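Local atomic coordinates of ULam111 (Flavobacterium sp., PDB entry 5WUT), a protein that probably hydrolyses the beta-glucosidic bonds of laminarin, as a glycoside hydrolase of family 16 with a beta-jelly-roll fold. Residues W113-I121 against F133-G143; H161-M172 against F175-N185. All blocks are in the same frame, centred on the assembly; numbering follows the deposited sequence.

Interaction 1: residues W113-I121 against F133-G143; sequences WPQCGEIDI and FTSLHTTASHG
His137 and the acids Glu118 and Asp120 share one face of an antiparallel strand pair. The Glu118 chain is fully extended, CG anti to the backbone N (chi1 173°), and lies alongside the imidazole with its carboxylate CD 3.6 Å from His137 CD2. Asp120 comes across at about a right angle, placing OD2 at the ring edge, 3.1 Å from His137 NE2. At the other side of the ring, Gly143 N donates in plane to His137 ND1 (3.0 Å). Trp113 NE1 donates to Glu118 OE1 (2.8 Å), which lies 28° out of the indole plane and is met nearly head-on along its C-O bond. Behind the tryptophan stands Pro114, joined by a cis peptide: its CB lies over the indole face, while its CG sits over the His142 ring, 3.6 Å from the centroid, in a CH-pi contact. Proline suits this wedge, being rigid and apolar on both flanks. His142 is tied in turn by ND1 to Thr138 O (2.7 Å). Asp120 N to Ser135 O (2.9 Å) is the straightest backbone bond of the pair. A water links Asp120 OD2 to Ser135 OG, which also bonds Thr148. Residues 118 to 123 fit the family 16 active-site signature, with Glu118 and Glu123 probably nucleophile and acid/base, as in relatives. Gly143 N at ND1, with Asp120 OD2 at another edge, probably sets His137's rotation beside these acids.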
loop_
_atom_site.group_PDB
_atom_site.type_symbol
_atom_site.label_atom_id
_atom_site.label_comp_id
_atom_site.label_asym_id
_atom_site.label_seq_id
_atom_site.Cartn_x
_atom_site.Cartn_y
_atom_site.Cartn_z
ATOM N N TRP A 113 -26.704 -13.851 -9.269
ATOM C CA TRP A 113 -26.042 -12.700 -8.661
ATOM C C TRP A 113 -27.135 -11.801 -8.099
ATOM O O TRP A 113 -28.149 -11.599 -8.763
ATOM C CB TRP A 113 -25.188 -11.961 -9.706
ATOM C CG TRP A 113 -24.383 -10.803 -9.179
ATOM C CD1 TRP A 113 -23.068 -10.820 -8.835
ATOM C CD2 TRP A 113 -24.841 -9.465 -8.946
ATOM N NE1 TRP A 113 -22.676 -9.584 -8.387
ATOM C CE2 TRP A 113 -23.744 -8.727 -8.455
ATOM C CE3 TRP A 113 -26.072 -8.816 -9.110
ATOM C CZ2 TRP A 113 -23.836 -7.374 -8.126
ATOM C CZ3 TRP A 113 -26.163 -7.455 -8.778
ATOM C CH2 TRP A 113 -25.052 -6.756 -8.285
ATOM N N PRO A 114 -26.936 -11.227 -6.901
ATOM C CA PRO A 114 -25.717 -11.215 -6.091
ATOM C C PRO A 114 -25.603 -12.292 -5.027
ATOM O O PRO A 114 -24.629 -12.262 -4.284
ATOM C CB PRO A 114 -25.799 -9.854 -5.406
ATOM C CG PRO A 114 -27.265 -9.730 -5.113
ATOM C CD PRO A 114 -27.946 -10.304 -6.345
ATOM N N GLN A 115 -26.549 -13.218 -4.934
ATOM C CA GLN A 115 -26.498 -14.209 -3.859
ATOM C C GLN A 115 -25.221 -15.040 -3.925
ATOM O O GLN A 115 -24.673 -15.450 -2.896
ATOM C CB GLN A 115 -27.730 -15.124 -3.912
ATOM C CG GLN A 115 -27.770 -16.207 -2.836
ATOM C CD GLN A 115 -28.104 -15.666 -1.457
ATOM O OE1 GLN A 115 -28.721 -14.607 -1.317
ATOM N NE2 GLN A 115 -27.699 -16.401 -0.422
ATOM N N CYS A 116 -24.737 -15.269 -5.140
ATOM C CA CYS A 116 -23.545 -16.087 -5.358
ATOM C C CYS A 116 -22.294 -15.445 -4.776
ATOM O O CYS A 116 -21.324 -16.132 -4.468
ATOM C CB CYS A 116 -23.329 -16.334 -6.853
ATOM S SG CYS A 116 -23.068 -14.828 -7.813
ATOM N N GLY A 117 -22.315 -14.126 -4.624
ATOM C CA GLY A 117 -21.132 -13.416 -4.168
ATOM C C GLY A 117 -20.161 -13.023 -5.276
ATOM O O GLY A 117 -20.054 -13.687 -6.324
ATOM N N GLU A 118 -19.432 -11.935 -5.030
ATOM C CA GLU A 118 -18.472 -11.396 -5.981
ATOM C C GLU A 118 -17.293 -10.816 -5.217
ATOM O O GLU A 118 -17.489 -10.187 -4.173
ATOM C CB GLU A 118 -19.135 -10.320 -6.849
ATOM C CG GLU A 118 -18.182 -9.566 -7.783
ATOM C CD GLU A 118 -18.876 -8.510 -8.637
ATOM O OE1 GLU A 118 -20.106 -8.595 -8.845
ATOM O OE2 GLU A 118 -18.191 -7.588 -9.106
ATOM N N ILE A 119 -16.085 -11.034 -5.728
ATOM C CA ILE A 119 -14.860 -10.461 -5.154
ATOM C C ILE A 119 -14.163 -9.613 -6.210
ATOM O O ILE A 119 -13.759 -10.134 -7.248
ATOM C CB ILE A 119 -13.865 -11.548 -4.657
ATOM C CG1 ILE A 119 -14.581 -12.614 -3.824
ATOM C CG2 ILE A 119 -12.682 -10.883 -3.889
ATOM C CD1 ILE A 119 -13.701 -13.791 -3.462
ATOM N N ASP A 120 -14.032 -8.311 -5.955
ATOM C CA ASP A 120 -13.419 -7.398 -6.907
ATOM C C ASP A 120 -11.994 -7.093 -6.476
ATOM O O ASP A 120 -11.767 -6.364 -5.497
ATOM C CB ASP A 120 -14.211 -6.097 -7.016
ATOM C CG ASP A 120 -15.602 -6.306 -7.545
ATOM O OD1 ASP A 120 -15.812 -7.268 -8.295
ATOM O OD2 ASP A 120 -16.475 -5.475 -7.241
ATOM N N ILE A 121 -11.037 -7.622 -7.229
ATOM C CA ILE A 121 -9.640 -7.618 -6.803
ATOM C C ILE A 121 -8.815 -6.512 -7.477
ATOM O O ILE A 121 -8.124 -5.746 -6.801
ATOM C CB ILE A 121 -9.001 -8.996 -7.084
ATOM C CG1 ILE A 121 -9.829 -10.102 -6.414
ATOM C CG2 ILE A 121 -7.543 -9.008 -6.611
ATOM C CD1 ILE A 121 -9.371 -11.533 -6.783
ATOM N N PHE A 133 -10.025 0.264 -6.606
ATOM C CA PHE A 133 -11.141 -0.107 -5.743
ATOM C C PHE A 133 -11.049 -1.587 -5.434
ATOM O O PHE A 133 -10.664 -2.362 -6.303
ATOM C CB PHE A 133 -12.475 0.223 -6.420
ATOM C CG PHE A 133 -12.613 1.667 -6.822
ATOM C CD1 PHE A 133 -12.061 2.136 -8.010
ATOM C CD2 PHE A 133 -13.297 2.556 -6.014
ATOM C CE1 PHE A 133 -12.182 3.470 -8.375
ATOM C CE2 PHE A 133 -13.420 3.891 -6.378
ATOM C CZ PHE A 133 -12.862 4.340 -7.559
ATOM N N THR A 134 -11.357 -1.965 -4.196
ATOM C CA THR A 134 -11.436 -3.368 -3.785
ATOM C C THR A 134 -12.767 -3.535 -3.082
ATOM O O THR A 134 -13.080 -2.753 -2.185
ATOM C CB THR A 134 -10.286 -3.767 -2.853
ATOM O OG1 THR A 134 -10.240 -2.858 -1.744
ATOM C CG2 THR A 134 -8.967 -3.707 -3.594
ATOM N N SER A 135 -13.559 -4.522 -3.508
ATOM C CA SER A 135 -14.966 -4.602 -3.108
ATOM C C SER A 135 -15.495 -6.016 -3.026
ATOM O O SER A 135 -14.931 -6.951 -3.611
ATOM C CB SER A 135 -15.863 -3.838 -4.087
ATOM O OG SER A 135 -15.290 -2.615 -4.511
ATOM N N LEU A 136 -16.625 -6.130 -2.336
ATOM C CA LEU A 136 -17.444 -7.348 -2.287
ATOM C C LEU A 136 -18.865 -7.000 -2.703
ATOM O O LEU A 136 -19.343 -5.924 -2.386
ATOM C CB LEU A 136 -17.482 -7.963 -0.889
ATOM C CG LEU A 136 -16.213 -8.565 -0.286
ATOM C CD1 LEU A 136 -15.433 -9.457 -1.240
ATOM C CD2 LEU A 136 -15.351 -7.463 0.262
ATOM N N HIS A 137 -19.527 -7.913 -3.411
ATOM C CA HIS A 137 -20.959 -7.802 -3.680
ATOM C C HIS A 137 -21.628 -9.070 -3.192
ATOM O O HIS A 137 -21.152 -10.181 -3.465
ATOM C CB HIS A 137 -21.243 -7.605 -5.166
ATOM C CG HIS A 137 -20.644 -6.361 -5.717
ATOM N ND1 HIS A 137 -21.369 -5.203 -5.899
ATOM C CD2 HIS A 137 -19.375 -6.077 -6.091
ATOM C CE1 HIS A 137 -20.574 -4.265 -6.381
ATOM N NE2 HIS A 137 -19.358 -4.770 -6.503
ATOM N N THR A 138 -22.695 -8.899 -2.422
ATOM C CA THR A 138 -23.432 -9.999 -1.804
ATOM C C THR A 138 -24.908 -9.617 -1.748
ATOM O O THR A 138 -25.258 -8.479 -2.043
ATOM C CB THR A 138 -22.950 -10.266 -0.372
ATOM O OG1 THR A 138 -23.237 -9.111 0.420
ATOM C CG2 THR A 138 -21.457 -10.507 -0.322
ATOM N N THR A 139 -25.759 -10.528 -1.288
ATOM C CA THR A 139 -27.155 -10.145 -1.060
ATOM C C THR A 139 -27.249 -8.988 -0.056
ATOM O O THR A 139 -28.032 -8.050 -0.242
ATOM C CB THR A 139 -27.982 -11.335 -0.575
ATOM O OG1 THR A 139 -28.228 -12.195 -1.687
ATOM C CG2 THR A 139 -29.323 -10.881 -0.002
ATOM N N ALA A 140 -26.422 -9.034 0.983
ATOM C CA ALA A 140 -26.438 -7.987 2.003
ATOM C C ALA A 140 -26.045 -6.603 1.465
ATOM O O ALA A 140 -26.588 -5.591 1.912
ATOM C CB ALA A 140 -25.511 -8.382 3.178
ATOM N N SER A 141 -25.097 -6.549 0.528
ATOM C CA SER A 141 -24.696 -5.284 -0.087
ATOM C C SER A 141 -24.131 -5.521 -1.486
ATOM O O SER A 141 -23.136 -6.219 -1.646
ATOM C CB SER A 141 -23.663 -4.542 0.778
ATOM O OG SER A 141 -23.545 -3.193 0.337
ATOM N N HIS A 142 -24.773 -4.947 -2.492
ATOM C CA HIS A 142 -24.385 -5.166 -3.884
ATOM C C HIS A 142 -24.695 -3.953 -4.748
ATOM O O HIS A 142 -25.557 -3.154 -4.409
ATOM C CB HIS A 142 -25.115 -6.385 -4.453
ATOM C CG HIS A 142 -26.600 -6.345 -4.249
ATOM N ND1 HIS A 142 -27.203 -6.871 -3.125
ATOM C CD2 HIS A 142 -27.597 -5.815 -4.996
ATOM C CE1 HIS A 142 -28.508 -6.692 -3.204
ATOM N NE2 HIS A 142 -28.775 -6.049 -4.325
ATOM N N GLY A 143 -24.016 -3.850 -5.884
ATOM C CA GLY A 143 -24.201 -2.730 -6.788
ATOM C C GLY A 143 -23.424 -1.564 -6.217
ATOM O O GLY A 143 -22.203 -1.499 -6.363
HETATM O O HOH W 1 -24.939 -13.357 -0.761
HETATM O O HOH W 2 -15.547 -2.677 -7.146
HETATM O O HOH W 3 -8.118 -2.853 -7.229
#

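Interaction 2: residues H161-M172 against F175-N185; sequences HLYAIDWTKDKM and FVDNILVYTFN
Both oxygens of the Asp177 carboxylate are gripped. OD2 receives the N-H of His161 ND1 at 2.7 Å on its syn lone pair, almost straight (174°) and in the plane of the imidazole, whereas OD1 takes the backbone N-H of Leu162 at 2.9 Å. Asp177 and Asn178 are the corner residues of a type I' turn, Val176 to Ile179, that joins two strands of the jelly roll. Both have positive phi, which asparagine and aspartate tolerate better than most residues with a side chain. With CG beside its own backbone N (chi1 -66°), Asp177 reaches back to the neighbouring strand, and Asp177 N in turn donates to Leu162 O. In the next hydrogen-bonded pair, Ala164 with Phe175, a small methyl beside the phenyl group probably suits the spacing, the two CB atoms being on the same face. That ring turns its edge to Asp166, CE1 lying 3.7 Å from Asp166 CB, and has Leu180 CD1 over one face. Arg152 of the second subunit also packs on Phe175, and Ile179 meets its own counterpart there. Met172 and Phe184 pair in the adjoining hairpin, strand 172-176 against 179-184, Met172 N to Phe184 O being 2.8 Å. Beyond it Lys171 reaches out to a salt bridge with Asp173. Two acceptors, Asp170 O and Asn185 OD1, stand just 2.8 Å apart; Lys189 NZ bonds the first and, weakly, the second.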
loop_
_atom_site.group_PDB
_atom_site.type_symbol
_atom_site.label_atom_id
_atom_site.label_comp_id
_atom_site.label_asym_id
_atom_site.label_seq_id
_atom_site.Cartn_x
_atom_site.Cartn_y
_atom_site.Cartn_z
ATOM N N HIS A 161 1.672 -3.763 -11.545
ATOM C CA HIS A 161 1.452 -3.825 -10.105
ATOM C C HIS A 161 0.812 -5.146 -9.737
ATOM O O HIS A 161 0.295 -5.866 -10.595
ATOM C CB HIS A 161 0.576 -2.669 -9.638
ATOM C CG HIS A 161 1.208 -1.332 -9.844
ATOM N ND1 HIS A 161 1.835 -0.640 -8.826
ATOM C CD2 HIS A 161 1.340 -0.570 -10.955
ATOM C CE1 HIS A 161 2.317 0.492 -9.302
ATOM N NE2 HIS A 161 2.030 0.562 -10.593
ATOM N N LEU A 162 0.841 -5.450 -8.443
ATOM C CA LEU A 162 0.270 -6.684 -7.913
ATOM C C LEU A 162 -1.057 -6.409 -7.226
ATOM O O LEU A 162 -1.184 -5.449 -6.444
ATOM C CB LEU A 162 1.237 -7.341 -6.924
ATOM C CG LEU A 162 2.647 -7.638 -7.425
ATOM C CD1 LEU A 162 3.426 -8.275 -6.285
ATOM C CD2 LEU A 162 2.633 -8.542 -8.635
ATOM N N TYR A 163 -2.040 -7.250 -7.529
ATOM C CA TYR A 163 -3.371 -7.162 -6.948
ATOM C C TYR A 163 -3.700 -8.511 -6.365
ATOM O O TYR A 163 -3.628 -9.494 -7.084
ATOM C CB TYR A 163 -4.400 -6.761 -8.012
ATOM C CG TYR A 163 -4.077 -5.479 -8.740
ATOM C CD1 TYR A 163 -3.191 -5.455 -9.817
ATOM C CD2 TYR A 163 -4.688 -4.282 -8.375
ATOM C CE1 TYR A 163 -2.905 -4.266 -10.483
ATOM C CE2 TYR A 163 -4.419 -3.107 -9.040
ATOM C CZ TYR A 163 -3.528 -3.097 -10.094
ATOM O OH TYR A 163 -3.264 -1.898 -10.756
ATOM N N ALA A 164 -4.019 -8.581 -5.070
ATOM C CA ALA A 164 -4.188 -9.885 -4.448
ATOM C C ALA A 164 -5.240 -9.905 -3.354
ATOM O O ALA A 164 -5.628 -8.863 -2.827
ATOM C CB ALA A 164 -2.850 -10.366 -3.882
ATOM N N ILE A 165 -5.701 -11.111 -3.023
ATOM C CA ILE A 165 -6.525 -11.325 -1.840
ATOM C C ILE A 165 -5.961 -12.470 -1.016
ATOM O O ILE A 165 -5.343 -13.385 -1.556
ATOM C CB ILE A 165 -7.999 -11.644 -2.174
ATOM C CG1 ILE A 165 -8.107 -12.835 -3.132
ATOM C CG2 ILE A 165 -8.672 -10.425 -2.770
ATOM C CD1 ILE A 165 -9.542 -13.324 -3.336
ATOM N N ASP A 166 -6.156 -12.398 0.295
ATOM C CA ASP A 166 -5.975 -13.566 1.149
ATOM C C ASP A 166 -7.354 -13.898 1.667
ATOM O O ASP A 166 -7.961 -13.129 2.413
ATOM C CB ASP A 166 -4.984 -13.313 2.281
ATOM C CG ASP A 166 -4.542 -14.614 2.962
ATOM O OD1 ASP A 166 -4.667 -15.685 2.338
ATOM O OD2 ASP A 166 -4.034 -14.561 4.092
ATOM N N TRP A 167 -7.854 -15.046 1.241
ATOM C CA TRP A 167 -9.238 -15.432 1.424
ATOM C C TRP A 167 -9.301 -16.656 2.315
ATOM O O TRP A 167 -8.732 -17.705 1.990
ATOM C CB TRP A 167 -9.847 -15.704 0.044
ATOM C CG TRP A 167 -11.199 -16.367 -0.024
ATOM C CD1 TRP A 167 -12.170 -16.430 0.945
ATOM C CD2 TRP A 167 -11.720 -17.057 -1.156
ATOM N NE1 TRP A 167 -13.262 -17.129 0.479
ATOM C CE2 TRP A 167 -13.009 -17.525 -0.811
ATOM C CE3 TRP A 167 -11.212 -17.337 -2.432
ATOM C CZ2 TRP A 167 -13.795 -18.259 -1.693
ATOM C CZ3 TRP A 167 -11.994 -18.060 -3.301
ATOM C CH2 TRP A 167 -13.271 -18.511 -2.933
ATOM N N THR A 168 -9.960 -16.512 3.464
ATOM C CA THR A 168 -10.169 -17.642 4.374
ATOM C C THR A 168 -11.639 -17.746 4.753
ATOM O O THR A 168 -12.459 -16.948 4.318
ATOM C CB THR A 168 -9.335 -17.515 5.670
ATOM O OG1 THR A 168 -9.868 -16.444 6.461
ATOM C CG2 THR A 168 -7.879 -17.239 5.363
ATOM N N LYS A 169 -11.974 -18.744 5.559
ATOM C CA LYS A 169 -13.345 -18.898 6.019
ATOM C C LYS A 169 -13.782 -17.753 6.923
ATOM O O LYS A 169 -14.971 -17.565 7.138
ATOM C CB LYS A 169 -13.505 -20.217 6.761
ATOM C CG LYS A 169 -12.846 -20.225 8.115
ATOM C CD LYS A 169 -13.027 -21.585 8.799
ATOM C CE LYS A 169 -12.449 -21.552 10.210
ATOM N NZ LYS A 169 -12.041 -22.908 10.673
ATOM N N ASP A 170 -12.820 -16.988 7.437
ATOM C CA ASP A 170 -13.127 -15.950 8.420
ATOM C C ASP A 170 -13.002 -14.523 7.889
ATOM O O ASP A 170 -13.634 -13.604 8.414
ATOM C CB ASP A 170 -12.229 -16.102 9.640
ATOM C CG ASP A 170 -12.495 -17.385 10.401
ATOM O OD1 ASP A 170 -13.677 -17.715 10.648
ATOM O OD2 ASP A 170 -11.514 -18.073 10.717
ATOM N N LYS A 171 -12.169 -14.310 6.877
ATOM C CA LYS A 171 -11.993 -12.951 6.389
ATOM C C LYS A 171 -11.443 -12.872 4.977
ATOM O O LYS A 171 -10.895 -13.842 4.442
ATOM C CB LYS A 171 -11.085 -12.155 7.325
ATOM C CG LYS A 171 -9.738 -12.759 7.524
ATOM C CD LYS A 171 -8.817 -11.774 8.220
ATOM C CE LYS A 171 -7.498 -12.437 8.529
ATOM N NZ LYS A 171 -6.717 -12.686 7.292
ATOM N N MET A 172 -11.608 -11.693 4.389
ATOM C CA MET A 172 -11.104 -11.386 3.064
ATOM C C MET A 172 -10.175 -10.184 3.157
ATOM O O MET A 172 -10.638 -9.072 3.437
ATOM C CB MET A 172 -12.265 -11.086 2.114
ATOM C CG MET A 172 -11.906 -11.111 0.639
ATOM S SD MET A 172 -11.832 -12.801 0.008
ATOM C CE MET A 172 -13.552 -13.282 0.061
ATOM N N PHE A 175 -4.813 -6.840 -1.073
ATOM C CA PHE A 175 -3.464 -6.274 -1.131
ATOM C C PHE A 175 -3.156 -5.658 -2.478
ATOM O O PHE A 175 -3.472 -6.228 -3.522
ATOM C CB PHE A 175 -2.394 -7.343 -0.839
ATOM C CG PHE A 175 -2.597 -8.099 0.438
ATOM C CD1 PHE A 175 -3.492 -9.159 0.503
ATOM C CD2 PHE A 175 -1.847 -7.795 1.567
ATOM C CE1 PHE A 175 -3.673 -9.855 1.676
ATOM C CE2 PHE A 175 -2.004 -8.498 2.737
ATOM C CZ PHE A 175 -2.926 -9.538 2.802
ATOM N N VAL A 176 -2.524 -4.492 -2.463
ATOM C CA VAL A 176 -1.953 -3.952 -3.674
ATOM C C VAL A 176 -0.475 -3.746 -3.434
ATOM O O VAL A 176 -0.094 -3.150 -2.423
ATOM C CB VAL A 176 -2.639 -2.633 -4.090
ATOM C CG1 VAL A 176 -2.036 -2.110 -5.391
ATOM C CG2 VAL A 176 -4.132 -2.868 -4.264
ATOM N N ASP A 177 0.351 -4.282 -4.332
ATOM C CA ASP A 177 1.802 -4.262 -4.174
ATOM C C ASP A 177 2.203 -4.702 -2.774
ATOM O O ASP A 177 3.083 -4.113 -2.149
ATOM C CB ASP A 177 2.357 -2.867 -4.497
ATOM C CG ASP A 177 2.166 -2.489 -5.956
ATOM O OD1 ASP A 177 2.117 -3.385 -6.819
ATOM O OD2 ASP A 177 2.070 -1.292 -6.247
ATOM N N ASN A 178 1.527 -5.752 -2.311
ATOM C CA ASN A 178 1.813 -6.422 -1.039
ATOM C C ASN A 178 1.441 -5.589 0.179
ATOM O O ASN A 178 1.794 -5.956 1.299
ATOM C CB ASN A 178 3.292 -6.817 -0.965
ATOM C CG ASN A 178 3.695 -7.775 -2.068
ATOM O OD1 ASN A 178 3.088 -8.822 -2.232
ATOM N ND2 ASN A 178 4.720 -7.412 -2.832
ATOM N N ILE A 179 0.737 -4.473 -0.035
ATOM C CA ILE A 179 0.228 -3.675 1.085
ATOM C C ILE A 179 -1.248 -3.976 1.365
ATOM O O ILE A 179 -2.083 -3.896 0.472
ATOM C CB ILE A 179 0.435 -2.189 0.812
ATOM C CG1 ILE A 179 1.937 -1.930 0.730
ATOM C CG2 ILE A 179 -0.232 -1.352 1.888
ATOM C CD1 ILE A 179 2.295 -0.520 0.413
ATOM N N LEU A 180 -1.566 -4.358 2.601
ATOM C CA LEU A 180 -2.960 -4.630 2.955
ATOM C C LEU A 180 -3.763 -3.339 2.921
ATOM O O LEU A 180 -3.491 -2.418 3.704
ATOM C CB LEU A 180 -3.058 -5.272 4.330
ATOM C CG LEU A 180 -4.470 -5.552 4.845
ATOM C CD1 LEU A 180 -5.147 -6.555 3.960
ATOM C CD2 LEU A 180 -4.385 -6.073 6.284
ATOM N N VAL A 181 -4.725 -3.255 2.000
ATOM C CA VAL A 181 -5.474 -2.005 1.822
ATOM C C VAL A 181 -6.911 -2.065 2.331
ATOM O O VAL A 181 -7.528 -1.018 2.552
ATOM C CB VAL A 181 -5.504 -1.563 0.350
ATOM C CG1 VAL A 181 -4.095 -1.289 -0.131
ATOM C CG2 VAL A 181 -6.200 -2.614 -0.536
ATOM N N TYR A 182 -7.444 -3.271 2.521
ATOM C CA TYR A 182 -8.851 -3.430 2.885
ATOM C C TYR A 182 -9.092 -4.822 3.456
ATOM O O TYR A 182 -8.552 -5.811 2.949
ATOM C CB TYR A 182 -9.763 -3.188 1.665
ATOM C CG TYR A 182 -11.240 -3.438 1.898
ATOM C CD1 TYR A 182 -11.923 -2.826 2.951
ATOM C CD2 TYR A 182 -11.961 -4.258 1.040
ATOM C CE1 TYR A 182 -13.276 -3.069 3.167
ATOM C CE2 TYR A 182 -13.316 -4.489 1.238
ATOM C CZ TYR A 182 -13.963 -3.892 2.295
ATOM O OH TYR A 182 -15.304 -4.157 2.493
ATOM N N THR A 183 -9.907 -4.892 4.505
ATOM C CA THR A 183 -10.272 -6.161 5.115
ATOM C C THR A 183 -11.781 -6.233 5.326
ATOM O O THR A 183 -12.392 -5.292 5.834
ATOM C CB THR A 183 -9.569 -6.364 6.475
ATOM O OG1 THR A 183 -8.150 -6.420 6.285
ATOM C CG2 THR A 183 -10.046 -7.647 7.130
ATOM N N PHE A 184 -12.385 -7.342 4.916
ATOM C CA PHE A 184 -13.796 -7.592 5.193
ATOM C C PHE A 184 -13.857 -8.823 6.080
ATOM O O PHE A 184 -13.391 -9.905 5.704
ATOM C CB PHE A 184 -14.593 -7.781 3.889
ATOM C CG PHE A 184 -16.067 -8.045 4.091
ATOM C CD1 PHE A 184 -16.868 -7.123 4.744
ATOM C CD2 PHE A 184 -16.650 -9.201 3.585
ATOM C CE1 PHE A 184 -18.229 -7.360 4.922
ATOM C CE2 PHE A 184 -18.008 -9.447 3.751
ATOM C CZ PHE A 184 -18.798 -8.521 4.417
ATOM N N ASN A 185 -14.385 -8.637 7.283
ATOM C CA ASN A 185 -14.468 -9.704 8.264
ATOM C C ASN A 185 -15.708 -9.510 9.112
ATOM O O ASN A 185 -15.625 -9.053 10.253
ATOM C CB ASN A 185 -13.210 -9.722 9.143
ATOM C CG ASN A 185 -13.197 -10.879 10.129
ATOM O OD1 ASN A 185 -14.198 -11.569 10.313
ATOM N ND2 ASN A 185 -12.052 -11.094 10.768
HETATM O O HOH W 4 -0.468 -7.302 -3.713
#

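In the fold
Interaction 1 closes before interaction 2 opens along the chain, and their centres lie about 15 Å apart within the same family 16 range. Each is built on a beta hairpin: strands 118-123 and 131-137 for the first, 161-167 and 172-176, continued by 179-184, for the second. The two meet through apolar side chains in the jelly-roll core. Ile119 CD1 packs on Met172 CE at 3.6 Å, Leu136 CD2 reaches Phe184 CB at 3.7 Å, and Phe174 of strand 172-176 packs on Ile119 and Leu136. The acids and His137 occupy the face turned from this core. Thus interaction 2 backs the probable active-site strand, while its turn at 176-179 reaches the second subunit.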